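Local coordinates for protein cyanuric acid amidohydrolase (Azorhizobium caulinodans, PDB 4NQ3) that hydrolyses cyanuric acid, opening its s-triazine ring to give carboxybiuret, a step in the breakdown of atrazine and melamine, at residues A[285-291]-A[337-343]; A[71-75]-A[110-114]. All coordinates share one frame; numbering follows the deposited sequence.

Contact 1 (A[285-291]-A[337-343]). With MG (magnesium ion), chain K.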
loop_
_atom_site.group_PDB
_atom_site.type_symbol
_atom_site.label_atom_id
_atom_site.label_comp_id
_atom_site.label_asym_id
_atom_site.label_seq_id
_atom_site.Cartn_x
_atom_site.Cartn_y
_atom_site.Cartn_z
ATOM N N LYS A 285 15.345 -2.690 -17.699
ATOM C CA LYS A 285 15.455 -2.732 -16.243
ATOM C C LYS A 285 15.347 -1.325 -15.661
ATOM O O LYS A 285 15.992 -0.404 -16.141
ATOM C CB LYS A 285 16.770 -3.354 -15.821
ATOM C CG LYS A 285 16.866 -4.806 -16.158
ATOM C CD LYS A 285 15.942 -5.608 -15.274
ATOM C CE LYS A 285 16.167 -5.270 -13.811
ATOM N NZ LYS A 285 15.218 -6.069 -12.990
ATOM N N ALA A 286 14.519 -1.153 -14.641
ATOM C CA ALA A 286 14.409 0.129 -13.964
ATOM C C ALA A 286 14.869 -0.030 -12.532
ATOM O O ALA A 286 14.530 -1.013 -11.881
ATOM C CB ALA A 286 13.004 0.646 -14.009
ATOM N N GLU A 287 15.628 0.939 -12.036
ATOM C CA GLU A 287 16.166 0.845 -10.692
ATOM C C GLU A 287 16.140 2.179 -9.983
ATOM O O GLU A 287 16.565 3.184 -10.544
ATOM C CB GLU A 287 17.595 0.318 -10.740
ATOM C CG GLU A 287 18.207 0.117 -9.374
ATOM C CD GLU A 287 19.660 -0.315 -9.440
ATOM O OE1 GLU A 287 20.389 0.087 -10.382
ATOM O OE2 GLU A 287 20.067 -1.077 -8.541
ATOM N N PRO A 288 15.649 2.202 -8.738
ATOM C CA PRO A 288 15.802 3.445 -7.982
ATOM C C PRO A 288 17.271 3.641 -7.628
ATOM O O PRO A 288 17.928 2.705 -7.176
ATOM C CB PRO A 288 14.935 3.216 -6.738
ATOM C CG PRO A 288 14.893 1.743 -6.580
ATOM C CD PRO A 288 14.938 1.165 -7.972
ATOM N N SER A 289 17.792 4.835 -7.853
ATOM C CA SER A 289 19.206 5.071 -7.624
ATOM C C SER A 289 19.511 5.168 -6.134
ATOM O O SER A 289 18.793 5.838 -5.392
ATOM C CB SER A 289 19.658 6.345 -8.334
ATOM O OG SER A 289 18.962 7.470 -7.835
ATOM N N ARG A 290 20.582 4.512 -5.700
ATOM C CA ARG A 290 20.893 4.425 -4.277
ATOM C C ARG A 290 21.489 5.698 -3.709
ATOM O O ARG A 290 21.620 5.828 -2.490
ATOM C CB ARG A 290 21.847 3.269 -4.029
ATOM C CG ARG A 290 21.160 1.956 -4.188
ATOM C CD ARG A 290 22.076 0.777 -4.019
ATOM N NE ARG A 290 21.285 -0.417 -4.244
ATOM C CZ ARG A 290 21.111 -0.960 -5.442
ATOM N NH1 ARG A 290 21.710 -0.415 -6.500
ATOM N NH2 ARG A 290 20.351 -2.048 -5.578
ATOM N N SER A 291 21.841 6.633 -4.593
ATOM C CA SER A 291 22.306 7.963 -4.186
ATOM C C SER A 291 21.135 8.748 -3.643
ATOM O O SER A 291 21.306 9.771 -2.995
ATOM C CB SER A 291 22.923 8.722 -5.353
ATOM O OG SER A 291 21.975 8.931 -6.392
ATOM N N GLU A 337 20.263 -4.406 -9.556
ATOM C CA GLU A 337 21.504 -4.764 -8.863
ATOM C C GLU A 337 22.516 -5.359 -9.847
ATOM O O GLU A 337 22.286 -6.426 -10.417
ATOM C CB GLU A 337 21.224 -5.754 -7.746
ATOM C CG GLU A 337 20.379 -5.206 -6.603
ATOM C CD GLU A 337 18.878 -5.307 -6.863
ATOM O OE1 GLU A 337 18.490 -5.768 -7.962
ATOM O OE2 GLU A 337 18.089 -4.931 -5.956
ATOM N N HIS A 338 23.624 -4.661 -10.065
ATOM C CA HIS A 338 24.648 -5.108 -11.016
ATOM C C HIS A 338 24.126 -5.241 -12.431
ATOM O O HIS A 338 24.742 -5.911 -13.266
ATOM C CB HIS A 338 25.248 -6.438 -10.573
ATOM C CG HIS A 338 25.818 -6.396 -9.194
ATOM N ND1 HIS A 338 26.991 -5.737 -8.896
ATOM C CD2 HIS A 338 25.356 -6.891 -8.023
ATOM C CE1 HIS A 338 27.235 -5.846 -7.604
ATOM N NE2 HIS A 338 26.263 -6.549 -7.052
ATOM N N GLN A 339 22.990 -4.601 -12.701
ATOM C CA GLN A 339 22.437 -4.575 -14.050
ATOM C C GLN A 339 22.496 -3.154 -14.574
ATOM O O GLN A 339 21.604 -2.351 -14.339
ATOM C CB GLN A 339 21.019 -5.117 -14.041
ATOM C CG GLN A 339 20.982 -6.477 -13.372
ATOM C CD GLN A 339 19.603 -6.850 -12.867
ATOM O OE1 GLN A 339 18.648 -6.977 -13.636
ATOM N NE2 GLN A 339 19.488 -7.011 -11.560
ATOM N N GLY A 340 23.583 -2.819 -15.246
ATOM C CA GLY A 340 23.814 -1.425 -15.574
ATOM C C GLY A 340 24.347 -0.754 -14.329
ATOM O O GLY A 340 24.438 -1.381 -13.278
ATOM N N PRO A 341 24.711 0.522 -14.444
ATOM C CA PRO A 341 25.206 1.378 -13.357
ATOM C C PRO A 341 24.186 1.587 -12.250
ATOM O O PRO A 341 23.005 1.315 -12.457
ATOM C CB PRO A 341 25.468 2.691 -14.060
ATOM C CG PRO A 341 24.533 2.682 -15.237
ATOM C CD PRO A 341 24.567 1.261 -15.707
ATOM N N ASP A 342 24.611 2.073 -11.088
ATOM C CA ASP A 342 23.625 2.353 -10.044
ATOM C C ASP A 342 22.615 3.404 -10.516
ATOM O O ASP A 342 22.983 4.543 -10.850
ATOM C CB ASP A 342 24.281 2.828 -8.746
ATOM C CG ASP A 342 23.247 3.226 -7.685
ATOM O OD1 ASP A 342 22.649 2.319 -7.055
ATOM O OD2 ASP A 342 23.031 4.452 -7.490
ATOM N N GLY A 343 21.340 3.023 -10.526
ATOM C CA GLY A 343 20.302 3.939 -10.937
ATOM C C GLY A 343 19.938 3.732 -12.391
ATOM O O GLY A 343 18.958 4.297 -12.883
HETATM MG MG MG K . 21.636 -0.802 -12.526
HETATM O O HOH W 1 16.440 2.989 -13.532
HETATM O O HOH W 2 17.389 -2.617 -6.991
#

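Contact 2 (A[71-75]-A[110-114]). With SO4 (sulfate ion), chain F; SO4 (sulfate ion), chain D.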
loop_
_atom_site.group_PDB
_atom_site.type_symbol
_atom_site.label_atom_id
_atom_site.label_comp_id
_atom_site.label_asym_id
_atom_site.label_seq_id
_atom_site.Cartn_x
_atom_site.Cartn_y
_atom_site.Cartn_z
ATOM N N ALA A 71 6.936 -29.771 -22.118
ATOM C CA ALA A 71 6.493 -28.470 -21.628
ATOM C C ALA A 71 7.439 -27.962 -20.555
ATOM O O ALA A 71 7.692 -26.761 -20.442
ATOM C CB ALA A 71 5.094 -28.548 -21.083
ATOM N N ASP A 72 7.987 -28.887 -19.780
ATOM C CA ASP A 72 8.795 -28.500 -18.635
ATOM C C ASP A 72 10.095 -27.839 -19.032
ATOM O O ASP A 72 10.731 -27.182 -18.197
ATOM C CB ASP A 72 9.079 -29.712 -17.753
ATOM C CG ASP A 72 7.829 -30.224 -17.060
ATOM O OD1 ASP A 72 6.923 -29.401 -16.745
ATOM O OD2 ASP A 72 7.750 -31.455 -16.845
ATOM N N GLU A 73 10.467 -27.987 -20.305
ATOM C CA GLU A 73 11.718 -27.442 -20.818
ATOM C C GLU A 73 11.533 -26.025 -21.326
ATOM O O GLU A 73 12.498 -25.367 -21.682
ATOM C CB GLU A 73 12.261 -28.338 -21.925
ATOM C CG GLU A 73 12.822 -29.647 -21.398
ATOM C CD GLU A 73 12.709 -30.798 -22.407
ATOM O OE1 GLU A 73 12.697 -30.537 -23.636
ATOM O OE2 GLU A 73 12.578 -31.969 -21.963
ATOM N N VAL A 74 10.296 -25.540 -21.338
ATOM C CA VAL A 74 10.043 -24.156 -21.737
ATOM C C VAL A 74 10.384 -23.229 -20.583
ATOM O O VAL A 74 9.995 -23.487 -19.443
ATOM C CB VAL A 74 8.567 -23.930 -22.166
ATOM C CG1 VAL A 74 8.313 -22.467 -22.521
ATOM C CG2 VAL A 74 8.221 -24.826 -23.311
ATOM N N CYS A 75 11.126 -22.165 -20.860
ATOM C CA CYS A 75 11.452 -21.207 -19.815
ATOM C C CYS A 75 10.308 -20.261 -19.593
ATOM O O CYS A 75 9.884 -19.558 -20.524
ATOM C CB CYS A 75 12.704 -20.423 -20.168
ATOM S SG CYS A 75 14.203 -21.420 -19.886
ATOM N N GLY A 110 18.433 -18.670 -26.986
ATOM C CA GLY A 110 18.886 -19.875 -26.307
ATOM C C GLY A 110 18.301 -19.942 -24.913
ATOM O O GLY A 110 18.066 -18.905 -24.280
ATOM N N ARG A 111 18.030 -21.144 -24.426
ATOM C CA ARG A 111 17.467 -21.250 -23.089
ATOM C C ARG A 111 18.297 -22.228 -22.297
ATOM O O ARG A 111 19.028 -23.013 -22.886
ATOM C CB ARG A 111 16.013 -21.727 -23.129
ATOM C CG ARG A 111 15.876 -22.903 -23.981
ATOM C CD ARG A 111 14.667 -23.712 -23.700
ATOM N NE ARG A 111 14.630 -24.797 -24.676
ATOM C CZ ARG A 111 13.554 -25.519 -24.956
ATOM N NH1 ARG A 111 12.410 -25.255 -24.328
ATOM N NH2 ARG A 111 13.614 -26.484 -25.881
ATOM N N ALA A 112 18.129 -22.214 -20.976
ATOM C CA ALA A 112 18.781 -23.156 -20.075
ATOM C C ALA A 112 18.096 -23.075 -18.716
ATOM O O ALA A 112 17.479 -22.057 -18.397
ATOM C CB ALA A 112 20.262 -22.861 -19.951
ATOM N N HIS A 113 18.226 -24.139 -17.921
ATOM C CA HIS A 113 17.594 -24.269 -16.600
ATOM C C HIS A 113 18.682 -24.558 -15.597
ATOM O O HIS A 113 19.840 -24.792 -15.974
ATOM C CB HIS A 113 16.572 -25.406 -16.598
ATOM C CG HIS A 113 15.550 -25.261 -17.675
ATOM N ND1 HIS A 113 14.237 -24.909 -17.426
ATOM C CD2 HIS A 113 15.669 -25.360 -19.021
ATOM C CE1 HIS A 113 13.587 -24.823 -18.576
ATOM N NE2 HIS A 113 14.434 -25.089 -19.559
ATOM N N THR A 114 18.336 -24.566 -14.324
ATOM C CA THR A 114 19.315 -24.976 -13.338
ATOM C C THR A 114 18.661 -25.832 -12.267
ATOM O O THR A 114 17.430 -25.870 -12.136
ATOM C CB THR A 114 20.008 -23.787 -12.654
ATOM O OG1 THR A 114 19.143 -23.246 -11.641
ATOM C CG2 THR A 114 20.412 -22.737 -13.656
HETATM S S SO4 F . 19.811 -27.068 -19.541
HETATM O O1 SO4 F . 21.227 -27.045 -19.919
HETATM O O2 SO4 F . 19.416 -28.384 -19.036
HETATM O O3 SO4 F . 19.598 -26.100 -18.471
HETATM O O4 SO4 F . 19.002 -26.737 -20.718
HETATM S S SO4 D . 17.047 -26.737 -27.197
HETATM O O1 SO4 D . 17.456 -28.060 -26.710
HETATM O O2 SO4 D . 18.071 -26.127 -28.058
HETATM O O3 SO4 D . 15.788 -26.878 -27.941
HETATM O O4 SO4 D . 16.871 -25.875 -26.024
#

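Contact 1 (A[285-291]-A[337-343])
E287 and the loop 337-343 share a magnesium ion: carboxylate atom E287 OE1 lies 2.6 Å from the metal, while backbone oxygens Q339 O and P341 O bind it at 2.4 and 2.5 Å. G344 O is a further ligand, and G336 and G340 also line the site. The same E287 OE1 accepts a hydrogen bond from G343 N (3.1 Å), met from above the carboxylate plane, so one oxygen serves both ion and loop backbone. E287 reaches in fully extended, CG anti to its backbone N (chi1 -177°).

In the next shell, R290 NH1 donates to E287 OE2 at 2.7 Å and to D342 OD1 at 2.9 Å, and the approach to D342 OD1 is nearly in line with its C-O bond. This one guanidinium nitrogen therefore sits between two carboxylates and probably eases their mutual repulsion. D342 is fixed again by R290 N, bound at 3.0 Å by the syn lone pair of OD2. The bridge from R290 to E337 is long, and E337 has a stronger partner in substrate-binding R188. K285 CE passes Q339 OE1, which accepts from C225 N; K285 NZ bonds S333, consistent with one of the three potential Ser-Lys dyads.

Loop 337-343 thus packs on K285 at the end of strand 281-286 and on the loop that follows, with helix 309-325 touching A286 and P288 and helix 180-199 touching H338 and Q339.

Contact 2 (A[71-75]-A[110-114])
R111 turns CG in between its backbone N and carbonyl carbon (chi1 49°), then runs extended to NE, while H113 sets its ring beside its own backbone N (chi1 -55°); together these torsions bring both side chains to the carbonyl of E73. H113 NE2 donates to E73 O at 2.9 Å, close to the ring plane but well above the carbonyl plane. The R111 guanidinium presents a face to E73 CB, 3.9 Å from R111 NH1. C75 SG touches both the H113 and R111 side chains: it lies over the face of the H113 ring, 4.0 Å from its centroid, and 3.7 Å from R111 CB.

R111 NE and NH2 also bind a sulfate, probably from the crystallisation liquor, at the edge of the guanidinium, with R111 NE 2.8 Å from its O4. With an alanine in place of R111, the sulfate would probably lose its NE and NH2 donors and E73 CB the flat group facing it.

The contact joins repeating unit A, through the 3-10 segment and loop between helix 51-67 and strand 75-80, to strand 106-113, the first of unit B, with V74 leaning on helix 51-67, C75 on strands 34-41 and 235-242, and A112 on helix 125-141.

Going from the N terminus, contact 2 comes first. It closes a loop of 34 residues that runs out along strand 75-80, back through strand 89-97 and across to strand 106-113, so it joins the edge of the first four-stranded sheet to the edge strand of the second, at the junction of repeating units A and B. Contact 1 opens only after this is finished. It closes a 45-residue loop containing helix 309-325 and strand 331-334, entirely inside unit C. The two loops are in series, neither nested nor crossed. The centres of contact 1 and contact 2 are about 28 Å apart, on opposite sides of the chain's centre. The nearest atoms of contacts 1 and 2 are about 16 Å apart.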